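PDB 5OVS: BPH from Thiobacillus denitrificans, which probably hydrolyses proteins or peptides as a bacterial proteasome homologue, assembled from fourteen subunits into a double ring. Local coordinates for residues Ser139-Ala151 with Val162-Glu176. Sequence-based numbering, arbitrary orientation.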
loop_
_atom_site.group_PDB
_atom_site.type_symbol
_atom_site.label_atom_id
_atom_site.label_comp_id
_atom_site.label_asym_id
_atom_site.label_seq_id
_atom_site.Cartn_x
_atom_site.Cartn_y
_atom_site.Cartn_z
ATOM N N SER K 139 14.001 -17.845 -21.825
ATOM C CA SER K 139 13.624 -18.555 -20.603
ATOM C C SER K 139 14.179 -19.980 -20.585
ATOM O O SER K 139 14.349 -20.565 -19.516
ATOM C CB SER K 139 12.093 -18.588 -20.470
ATOM O OG SER K 139 11.480 -19.201 -21.615
ATOM N N GLY K 140 14.464 -20.541 -21.765
ATOM C CA GLY K 140 15.072 -21.870 -21.853
ATOM C C GLY K 140 16.593 -21.982 -21.811
ATOM O O GLY K 140 17.113 -23.078 -21.977
ATOM N N SER K 141 17.309 -20.876 -21.581
ATOM C CA SER K 141 18.788 -20.891 -21.564
ATOM C C SER K 141 19.429 -21.878 -20.614
ATOM O O SER K 141 20.351 -22.582 -21.019
ATOM C CB SER K 141 19.389 -19.511 -21.310
ATOM O OG SER K 141 18.484 -18.682 -20.638
ATOM N N PRO K 142 18.954 -21.936 -19.350
ATOM C CA PRO K 142 19.685 -22.768 -18.403
ATOM C C PRO K 142 19.705 -24.217 -18.830
ATOM O O PRO K 142 20.750 -24.857 -18.791
ATOM C CB PRO K 142 18.944 -22.553 -17.079
ATOM C CG PRO K 142 17.644 -21.944 -17.411
ATOM C CD PRO K 142 17.774 -21.289 -18.741
ATOM N N TYR K 143 18.566 -24.710 -19.286
ATOM C CA TYR K 143 18.473 -26.040 -19.894
ATOM C C TYR K 143 19.399 -26.189 -21.107
ATOM O O TYR K 143 20.075 -27.211 -21.243
ATOM C CB TYR K 143 17.027 -26.337 -20.344
ATOM C CG TYR K 143 15.952 -26.116 -19.308
ATOM C CD1 TYR K 143 15.575 -27.142 -18.434
ATOM C CD2 TYR K 143 15.292 -24.893 -19.206
ATOM C CE1 TYR K 143 14.579 -26.955 -17.484
ATOM C CE2 TYR K 143 14.302 -24.698 -18.255
ATOM C CZ TYR K 143 13.955 -25.738 -17.400
ATOM O OH TYR K 143 12.988 -25.557 -16.460
ATOM N N ALA K 144 19.416 -25.196 -21.999
ATOM C CA ALA K 144 20.280 -25.251 -23.180
ATOM C C ALA K 144 21.776 -25.234 -22.832
ATOM O O ALA K 144 22.578 -25.944 -23.472
ATOM C CB ALA K 144 19.957 -24.118 -24.146
ATOM N N LEU K 145 22.136 -24.410 -21.845
ATOM C CA LEU K 145 23.505 -24.302 -21.369
ATOM C C LEU K 145 23.984 -25.606 -20.809
ATOM O O LEU K 145 25.054 -26.054 -21.163
ATOM C CB LEU K 145 23.636 -23.241 -20.275
ATOM C CG LEU K 145 23.479 -21.794 -20.708
ATOM C CD1 LEU K 145 23.541 -20.888 -19.485
ATOM C CD2 LEU K 145 24.521 -21.387 -21.768
ATOM N N GLY K 146 23.204 -26.197 -19.901
ATOM C CA GLY K 146 23.536 -27.494 -19.335
ATOM C C GLY K 146 23.709 -28.562 -20.393
ATOM O O GLY K 146 24.662 -29.348 -20.361
ATOM N N ALA K 147 22.794 -28.582 -21.354
ATOM C CA ALA K 147 22.873 -29.546 -22.440
ATOM C C ALA K 147 24.128 -29.314 -23.306
ATOM O O ALA K 147 24.867 -30.261 -23.606
ATOM C CB ALA K 147 21.609 -29.502 -23.281
ATOM N N MET K 148 24.387 -28.071 -23.686
ATOM C CA MET K 148 25.580 -27.790 -24.502
ATOM C C MET K 148 26.873 -27.973 -23.713
ATOM O O MET K 148 27.891 -28.375 -24.268
ATOM C CB MET K 148 25.507 -26.401 -25.121
ATOM C CG MET K 148 24.368 -26.320 -26.113
ATOM S SD MET K 148 24.196 -24.785 -27.003
ATOM C CE MET K 148 23.883 -23.643 -25.655
ATOM N N TYR K 149 26.827 -27.715 -22.414
ATOM C CA TYR K 149 27.967 -27.998 -21.561
ATOM C C TYR K 149 28.350 -29.468 -21.674
ATOM O O TYR K 149 29.529 -29.792 -21.758
ATOM C CB TYR K 149 27.677 -27.623 -20.101
ATOM C CG TYR K 149 28.737 -28.095 -19.124
ATOM C CD1 TYR K 149 29.922 -27.396 -18.960
ATOM C CD2 TYR K 149 28.555 -29.260 -18.385
ATOM C CE1 TYR K 149 30.894 -27.833 -18.080
ATOM C CE2 TYR K 149 29.522 -29.705 -17.507
ATOM C CZ TYR K 149 30.679 -28.989 -17.354
ATOM O OH TYR K 149 31.627 -29.441 -16.478
ATOM N N ALA K 150 27.348 -30.342 -21.692
ATOM C CA ALA K 150 27.564 -31.783 -21.761
ATOM C C ALA K 150 28.017 -32.281 -23.126
ATOM O O ALA K 150 28.733 -33.267 -23.206
ATOM C CB ALA K 150 26.293 -32.508 -21.372
ATOM N N ALA K 151 27.594 -31.618 -24.194
ATOM C CA ALA K 151 27.798 -32.116 -25.554
ATOM C C ALA K 151 28.847 -31.355 -26.366
ATOM O O ALA K 151 29.173 -31.752 -27.483
ATOM C CB ALA K 151 26.470 -32.073 -26.296
ATOM N N VAL K 162 25.301 -29.254 -31.775
ATOM C CA VAL K 162 25.358 -28.802 -30.388
ATOM C C VAL K 162 24.361 -27.666 -30.124
ATOM O O VAL K 162 23.677 -27.655 -29.077
ATOM C CB VAL K 162 26.780 -28.390 -29.983
ATOM C CG1 VAL K 162 26.791 -27.835 -28.570
ATOM C CG2 VAL K 162 27.712 -29.593 -30.091
ATOM N N ALA K 163 24.278 -26.725 -31.063
ATOM C CA ALA K 163 23.337 -25.603 -30.967
ATOM C C ALA K 163 21.910 -26.109 -30.951
ATOM O O ALA K 163 21.106 -25.676 -30.138
ATOM C CB ALA K 163 23.529 -24.646 -32.130
ATOM N N ARG K 164 21.612 -27.048 -31.847
ATOM C CA ARG K 164 20.280 -27.643 -31.921
ATOM C C ARG K 164 19.967 -28.406 -30.652
ATOM O O ARG K 164 18.873 -28.296 -30.114
ATOM C CB ARG K 164 20.162 -28.584 -33.116
ATOM C CG ARG K 164 20.168 -27.875 -34.458
ATOM C CD ARG K 164 20.227 -28.889 -35.579
ATOM N NE ARG K 164 19.010 -29.686 -35.623
ATOM C CZ ARG K 164 17.841 -29.263 -36.105
ATOM N NH1 ARG K 164 17.699 -28.038 -36.604
ATOM N NH2 ARG K 164 16.791 -30.073 -36.075
ATOM N N LEU K 165 20.921 -29.191 -30.179
ATOM C CA LEU K 165 20.687 -29.976 -28.980
ATOM C C LEU K 165 20.309 -29.058 -27.817
ATOM O O LEU K 165 19.482 -29.417 -26.991
ATOM C CB LEU K 165 21.902 -30.847 -28.640
ATOM C CG LEU K 165 21.670 -31.848 -27.497
ATOM C CD1 LEU K 165 20.632 -32.890 -27.883
ATOM C CD2 LEU K 165 22.962 -32.535 -27.085
ATOM N N GLY K 166 20.903 -27.870 -27.767
ATOM C CA GLY K 166 20.607 -26.909 -26.718
ATOM C C GLY K 166 19.147 -26.523 -26.700
ATOM O O GLY K 166 18.528 -26.393 -25.651
ATOM N N VAL K 167 18.591 -26.356 -27.881
ATOM C CA VAL K 167 17.203 -25.980 -28.023
ATOM C C VAL K 167 16.280 -27.136 -27.622
ATOM O O VAL K 167 15.229 -26.902 -27.035
ATOM C CB VAL K 167 16.933 -25.547 -29.474
ATOM C CG1 VAL K 167 15.452 -25.262 -29.698
ATOM C CG2 VAL K 167 17.791 -24.328 -29.823
ATOM N N MET K 168 16.674 -28.370 -27.950
ATOM C CA MET K 168 15.836 -29.550 -27.726
ATOM C C MET K 168 15.723 -29.901 -26.237
ATOM O O MET K 168 14.698 -30.431 -25.788
ATOM C CB MET K 168 16.388 -30.763 -28.484
ATOM C CG MET K 168 16.404 -30.644 -30.004
ATOM S SD MET K 168 17.617 -31.757 -30.752
ATOM C CE MET K 168 16.654 -33.265 -30.799
ATOM N N ALA K 169 16.793 -29.633 -25.489
ATOM C CA ALA K 169 16.789 -29.814 -24.044
ATOM C C ALA K 169 15.794 -28.860 -23.392
ATOM O O ALA K 169 15.060 -29.234 -22.457
ATOM C CB ALA K 169 18.178 -29.580 -23.476
ATOM N N ALA K 170 15.772 -27.626 -23.881
ATOM C CA ALA K 170 14.830 -26.632 -23.369
ATOM C C ALA K 170 13.398 -27.020 -23.699
ATOM O O ALA K 170 12.522 -27.003 -22.824
ATOM C CB ALA K 170 15.151 -25.253 -23.914
ATOM N N ALA K 171 13.162 -27.408 -24.950
ATOM C CA ALA K 171 11.825 -27.831 -25.361
ATOM C C ALA K 171 11.333 -29.033 -24.558
ATOM O O ALA K 171 10.150 -29.186 -24.332
ATOM C CB ALA K 171 11.808 -28.146 -26.830
ATOM N N GLU K 172 12.252 -29.883 -24.131
ATOM C CA GLU K 172 11.917 -31.089 -23.399
ATOM C C GLU K 172 11.381 -30.747 -22.005
ATOM O O GLU K 172 10.469 -31.386 -21.512
ATOM C CB GLU K 172 13.162 -31.970 -23.291
ATOM C CG GLU K 172 12.943 -33.326 -22.647
ATOM C CD GLU K 172 12.373 -34.356 -23.608
ATOM O OE1 GLU K 172 11.926 -33.990 -24.716
ATOM O OE2 GLU K 172 12.377 -35.544 -23.252
ATOM N N PHE K 173 11.947 -29.719 -21.385
ATOM C CA PHE K 173 11.649 -29.425 -19.995
ATOM C C PHE K 173 10.953 -28.108 -19.686
ATOM O O PHE K 173 10.511 -27.925 -18.547
ATOM C CB PHE K 173 12.937 -29.531 -19.176
ATOM C CG PHE K 173 13.448 -30.922 -19.081
ATOM C CD1 PHE K 173 12.810 -31.842 -18.269
ATOM C CD2 PHE K 173 14.535 -31.324 -19.830
ATOM C CE1 PHE K 173 13.263 -33.147 -18.188
ATOM C CE2 PHE K 173 15.014 -32.621 -19.742
ATOM C CZ PHE K 173 14.377 -33.534 -18.917
ATOM N N HIS K 174 10.829 -27.208 -20.664
ATOM C CA HIS K 174 10.239 -25.897 -20.387
ATOM C C HIS K 174 9.072 -25.467 -21.280
ATOM O O HIS K 174 9.163 -25.477 -22.517
ATOM C CB HIS K 174 11.311 -24.822 -20.419
ATOM C CG HIS K 174 10.911 -23.578 -19.703
ATOM N ND1 HIS K 174 10.507 -22.442 -20.362
ATOM C CD2 HIS K 174 10.805 -23.308 -18.381
ATOM C CE1 HIS K 174 10.189 -21.514 -19.478
ATOM N NE2 HIS K 174 10.355 -22.019 -18.268
ATOM N N ASP K 175 8.001 -25.000 -20.640
ATOM C CA ASP K 175 6.733 -24.793 -21.344
ATOM C C ASP K 175 6.711 -23.609 -22.331
ATOM O O ASP K 175 5.741 -23.452 -23.083
ATOM C CB ASP K 175 5.559 -24.718 -20.354
ATOM C CG ASP K 175 5.627 -23.513 -19.427
ATOM O OD1 ASP K 175 6.336 -22.539 -19.745
ATOM O OD2 ASP K 175 4.941 -23.546 -18.360
ATOM N N GLU K 176 7.756 -22.787 -22.328
ATOM C CA GLU K 176 7.846 -21.670 -23.258
ATOM C C GLU K 176 8.680 -21.978 -24.510
ATOM O O GLU K 176 8.856 -21.117 -25.354
ATOM C CB GLU K 176 8.393 -20.425 -22.534
ATOM C CG GLU K 176 7.515 -19.976 -21.373
ATOM C CD GLU K 176 7.923 -18.646 -20.759
ATOM O OE1 GLU K 176 9.084 -18.219 -20.911
ATOM O OE2 GLU K 176 7.071 -18.009 -20.110
HETATM O O HOH W 1 11.617 -21.544 -22.729
#
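A144 and G166 mark the closest backbone approach of helix 141-151 and the 162-173 part of helix 159-173, their CA atoms 3.9 Å apart where the axes pass at 7.3 Å and 132°. Here A144 CA lies 3.2 Å from G166 O in a CA-H...O contact, and G166, lacking a side chain, lets M148 SD and A144 CB come close. M148 CG rests 3.3 Å from V162 O; with chi2 extended (-177°), SD comes beside A163 CA. Small apolar groups continue the seam, with A147 CB tight against A169 CB at 3.4 Å and A151 CB on L165 CD2. Aromatic packing follows toward the other end: Y143 lays its CB on A170 and CE1 on F173 CB, while its ring meets that of H174 obliquely, planes at 41°. Beyond, S139 OG donates to the anti lone pair of E176 OE1 (2.7 Å) and receives a bond from a water that also joins H174 ND1. The backbones of G140 and E176 hydrogen-bond to the N-terminal T1, and S139 OG bonds weakly to T1 N; such a threonine is the nucleophile in proteasomes. The helix pair covers strands 3-8 and 134-137, as in the Ntn-hydrolase sandwich, and neighbouring subunits pack on Y143, A147 and F173.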